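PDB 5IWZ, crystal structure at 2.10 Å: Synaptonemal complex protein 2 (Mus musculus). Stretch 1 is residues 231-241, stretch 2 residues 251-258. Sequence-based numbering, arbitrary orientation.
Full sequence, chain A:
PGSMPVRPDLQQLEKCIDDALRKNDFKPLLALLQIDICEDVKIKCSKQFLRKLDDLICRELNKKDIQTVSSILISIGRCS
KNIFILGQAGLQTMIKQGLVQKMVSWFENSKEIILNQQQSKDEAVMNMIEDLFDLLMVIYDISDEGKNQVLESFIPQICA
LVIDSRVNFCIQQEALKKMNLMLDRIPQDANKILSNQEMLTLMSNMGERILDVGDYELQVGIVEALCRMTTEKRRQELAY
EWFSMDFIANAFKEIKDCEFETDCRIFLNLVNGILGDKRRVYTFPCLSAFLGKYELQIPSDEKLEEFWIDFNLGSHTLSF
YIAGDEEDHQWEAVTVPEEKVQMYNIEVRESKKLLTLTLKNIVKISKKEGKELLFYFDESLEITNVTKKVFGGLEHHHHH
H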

# COMPACT_ATOMS: atom_id res chain seq x y z
N THR A 231 -22.63 -6.39 1.77
CA THR A 231 -23.09 -7.72 1.39
C THR A 231 -23.35 -7.77 -0.11
O THR A 231 -23.65 -6.76 -0.75
CB THR A 231 -24.37 -8.08 2.15
OG1 THR A 231 -25.49 -7.51 1.48
CG2 THR A 231 -24.32 -7.53 3.57
N GLU A 232 -23.24 -8.98 -0.66
CA GLU A 232 -23.62 -9.17 -2.06
C GLU A 232 -25.05 -8.69 -2.32
O GLU A 232 -25.32 -8.07 -3.36
CB GLU A 232 -23.43 -10.64 -2.45
CG GLU A 232 -23.26 -10.87 -3.94
CD GLU A 232 -22.66 -12.23 -4.27
OE1 GLU A 232 -22.88 -12.73 -5.40
OE2 GLU A 232 -21.95 -12.81 -3.41
N LYS A 233 -25.96 -8.91 -1.38
CA LYS A 233 -27.34 -8.44 -1.57
C LYS A 233 -27.40 -6.91 -1.62
O LYS A 233 -28.00 -6.33 -2.53
CB LYS A 233 -28.25 -9.00 -0.48
CG LYS A 233 -29.75 -8.95 -0.81
CD LYS A 233 -30.55 -9.99 -0.04
CE LYS A 233 -30.92 -9.51 1.36
NZ LYS A 233 -31.90 -8.39 1.35
N ARG A 234 -26.76 -6.25 -0.66
CA ARG A 234 -26.77 -4.78 -0.61
C ARG A 234 -26.22 -4.17 -1.90
O ARG A 234 -26.75 -3.17 -2.40
CB ARG A 234 -25.96 -4.28 0.59
CG ARG A 234 -26.61 -4.49 1.94
CD ARG A 234 -27.89 -3.66 2.08
NE ARG A 234 -27.63 -2.23 2.05
CZ ARG A 234 -28.57 -1.29 2.09
NH1 ARG A 234 -29.85 -1.64 2.15
NH2 ARG A 234 -28.23 -0.00 2.06
N ARG A 235 -25.15 -4.77 -2.44
CA ARG A 235 -24.54 -4.24 -3.65
C ARG A 235 -25.50 -4.24 -4.84
O ARG A 235 -25.25 -3.51 -5.81
CB ARG A 235 -23.28 -5.05 -3.99
CG ARG A 235 -22.23 -5.02 -2.87
CD ARG A 235 -20.81 -5.29 -3.35
NE ARG A 235 -20.65 -6.61 -3.95
CZ ARG A 235 -20.39 -7.73 -3.26
NH1 ARG A 235 -20.27 -7.68 -1.94
NH2 ARG A 235 -20.24 -8.88 -3.90
N GLN A 236 -26.59 -5.01 -4.77
CA GLN A 236 -27.57 -4.99 -5.86
C GLN A 236 -28.25 -3.63 -5.96
O GLN A 236 -28.70 -3.24 -7.05
CB GLN A 236 -28.61 -6.09 -5.67
CG GLN A 236 -28.05 -7.49 -5.84
CD GLN A 236 -27.30 -7.65 -7.15
OE1 GLN A 236 -27.86 -7.43 -8.23
NE2 GLN A 236 -26.02 -8.01 -7.06
N GLU A 237 -28.35 -2.90 -4.86
CA GLU A 237 -28.88 -1.54 -4.85
C GLU A 237 -27.78 -0.50 -4.89
O GLU A 237 -27.93 0.51 -5.60
CB GLU A 237 -29.74 -1.30 -3.61
CG GLU A 237 -30.32 0.10 -3.54
CD GLU A 237 -31.38 0.26 -2.45
OE1 GLU A 237 -31.67 1.42 -2.07
OE2 GLU A 237 -31.91 -0.76 -1.98
N LEU A 238 -26.69 -0.74 -4.16
CA LEU A 238 -25.61 0.24 -4.06
C LEU A 238 -24.86 0.40 -5.38
O LEU A 238 -24.30 1.48 -5.63
CB LEU A 238 -24.63 -0.18 -2.95
CG LEU A 238 -25.28 -0.11 -1.56
CD1 LEU A 238 -24.55 -0.97 -0.53
CD2 LEU A 238 -25.37 1.33 -1.09
N ALA A 239 -24.83 -0.64 -6.21
CA ALA A 239 -24.19 -0.52 -7.51
C ALA A 239 -24.77 0.64 -8.30
O ALA A 239 -24.03 1.38 -8.97
CB ALA A 239 -24.35 -1.82 -8.30
N TYR A 240 -26.09 0.83 -8.23
CA TYR A 240 -26.74 1.88 -9.00
C TYR A 240 -26.62 3.26 -8.35
O TYR A 240 -26.85 4.26 -9.04
CB TYR A 240 -28.21 1.50 -9.24
CG TYR A 240 -28.29 0.24 -10.08
CD1 TYR A 240 -27.99 0.28 -11.44
CD2 TYR A 240 -28.60 -0.99 -9.52
CE1 TYR A 240 -28.03 -0.87 -12.22
CE2 TYR A 240 -28.65 -2.14 -10.28
CZ TYR A 240 -28.36 -2.08 -11.64
OH TYR A 240 -28.40 -3.22 -12.41
N GLU A 241 -26.27 3.33 -7.07
CA GLU A 241 -25.94 4.61 -6.46
C GLU A 241 -24.48 4.99 -6.70
O GLU A 241 -24.16 6.16 -6.90
CB GLU A 241 -26.20 4.57 -4.95
CG GLU A 241 -27.56 4.01 -4.59
CD GLU A 241 -28.08 4.57 -3.29
OE1 GLU A 241 -28.59 5.71 -3.30
OE2 GLU A 241 -27.96 3.88 -2.26
N ALA A 251 -22.33 -4.44 -14.31
CA ALA A 251 -21.17 -5.32 -14.12
C ALA A 251 -20.81 -5.45 -12.64
O ALA A 251 -20.48 -6.54 -12.16
CB ALA A 251 -19.97 -4.82 -14.92
N PHE A 252 -20.86 -4.34 -11.89
CA PHE A 252 -20.48 -4.37 -10.49
C PHE A 252 -21.34 -5.34 -9.70
O PHE A 252 -20.83 -6.15 -8.91
CB PHE A 252 -20.57 -2.96 -9.88
CG PHE A 252 -20.05 -2.87 -8.48
CD1 PHE A 252 -18.67 -2.89 -8.24
CD2 PHE A 252 -20.92 -2.77 -7.40
CE1 PHE A 252 -18.18 -2.80 -6.94
CE2 PHE A 252 -20.43 -2.68 -6.11
CZ PHE A 252 -19.06 -2.70 -5.88
N LYS A 253 -22.66 -5.28 -9.91
CA LYS A 253 -23.63 -6.14 -9.23
C LYS A 253 -23.38 -7.63 -9.48
O LYS A 253 -23.93 -8.46 -8.74
CB LYS A 253 -25.05 -5.78 -9.67
CG LYS A 253 -25.51 -6.60 -10.88
CD LYS A 253 -26.60 -5.92 -11.71
CE LYS A 253 -26.95 -6.75 -12.93
NZ LYS A 253 -27.41 -8.11 -12.57
N GLU A 254 -22.62 -8.00 -10.50
CA GLU A 254 -22.37 -9.41 -10.80
C GLU A 254 -21.16 -9.98 -10.07
O GLU A 254 -20.94 -11.20 -10.13
CB GLU A 254 -22.18 -9.62 -12.31
CG GLU A 254 -23.40 -9.25 -13.14
CD GLU A 254 -24.57 -10.16 -12.87
OE1 GLU A 254 -25.71 -9.74 -13.08
OE2 GLU A 254 -24.37 -11.32 -12.46
N ILE A 255 -20.38 -9.16 -9.37
CA ILE A 255 -19.23 -9.69 -8.64
C ILE A 255 -19.72 -10.57 -7.50
O ILE A 255 -20.44 -10.11 -6.61
CB ILE A 255 -18.33 -8.55 -8.13
CG1 ILE A 255 -17.84 -7.67 -9.28
CG2 ILE A 255 -17.16 -9.12 -7.34
CD1 ILE A 255 -17.04 -6.47 -8.80
N LYS A 256 -19.32 -11.84 -7.54
CA LYS A 256 -19.68 -12.82 -6.51
C LYS A 256 -18.52 -12.94 -5.53
O LYS A 256 -17.37 -13.08 -5.95
CB LYS A 256 -19.99 -14.18 -7.14
CG LYS A 256 -20.97 -14.12 -8.31
CD LYS A 256 -21.18 -15.49 -8.96
CE LYS A 256 -19.90 -16.04 -9.58
NZ LYS A 256 -19.50 -15.29 -10.81
N ASP A 257 -18.83 -12.88 -4.23
CA ASP A 257 -17.78 -12.97 -3.22
C ASP A 257 -16.97 -14.26 -3.38
O ASP A 257 -15.75 -14.27 -3.16
CB ASP A 257 -18.39 -12.89 -1.81
CG ASP A 257 -18.90 -11.49 -1.44
OD1 ASP A 257 -19.04 -10.63 -2.33
OD2 ASP A 257 -19.18 -11.25 -0.24
N CYS A 258 -17.62 -15.36 -3.78
CA CYS A 258 -16.97 -16.66 -3.76
C CYS A 258 -15.98 -16.87 -4.90
O CYS A 258 -15.13 -17.76 -4.80
CB CYS A 258 -18.03 -17.77 -3.76
SG CYS A 258 -19.04 -17.83 -5.25

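Residues 251-258 of synaptonemal complex protein 2 carry the chain out of a helix, through a short extended turn and into a 3-10 segment, and along this path they pack against the helix that begins after Thr231. Thr231 caps that helix, its OG1 accepting from Arg234 N at 2.8 Å. The contact buries 536 Å² in total, counting both sides, and combines apolar packing around Phe252 with hydrogen bonds to Lys253, Ile255 and Asp257.

Ala251 points away from the partner helix and takes no part in the contact. Phe252, by contrast, directs its CA-to-CB bond toward stretch 1 and is buried, with chi1 in the t well. Ala239 lies at the edge of its ring, with CB 3.7 Å from Phe252 CD2, an ordinary van der Waals contact between two buried residues. The aliphatic part of Arg235 extends the same packing, its CD reaching to 3.8 Å from Phe252 CE2. Arg235 thus serves two purposes, packing its methylenes against the phenylalanine ring while its guanidinium is carried on to polar partners further along.

Lys253 contributes the largest covered area of any residue here, 100 Å², although its CA-to-CB bond points sideways. Its backbone comes close to Gln236, the two CA atoms being 5.3 Å apart, and its carbonyl is free to accept a side-chain hydrogen bond: Gln236 NE2 donates to Lys253 O at 2.7 Å. All three chi angles of Gln236 lie near -60°, a folded conformation that brings the amide to this carbonyl. The long lysine chain then runs past Tyr240, whose OH lies 3.3 Å from Lys253 CD. This leaves the lysine's methylenes against stretch 1 while its charged end pairs within stretch 2, Lys253 NZ forming a salt bridge of 2.4 Å, a very short distance, with Glu254 OE1. Glu254 itself makes no contact with the partner helix.

Ile255 is buried, but its main role across the contact is played by its backbone. Its carbonyl accepts from the guanidinium, with Arg235 NH2 3.0 Å from Ile255 O. At Lys256 the side chain heads away overall and its NZ is hydrogen-bonded elsewhere in the structure, yet the start of the residue still packs against stretch 1, with Glu232 OE1 3.4 Å from Lys256 CA.

Asp257 completes the polar end of the contact. Its carboxylate forms a salt bridge with Arg235, in which NH2 donates to Asp257 OD1 at 2.6 Å and NH1 adds a weak hydrogen bond to Asp257 OD1 at 3.2 Å. Ile255 O and Asp257 OD1 both lie near the guanidinium plane, so one flat group ties together two points of the turn. The backbone of Asp257 is held as well, its N donating to Glu232 OE2 at 3.2 Å in a nearly straight bond of 172°. This arrangement places two acids close together, Glu232 OE2 lying 3.8 Å from Asp257 OD1, but each carboxylate has its own donor. Cys258 lies beyond the contact.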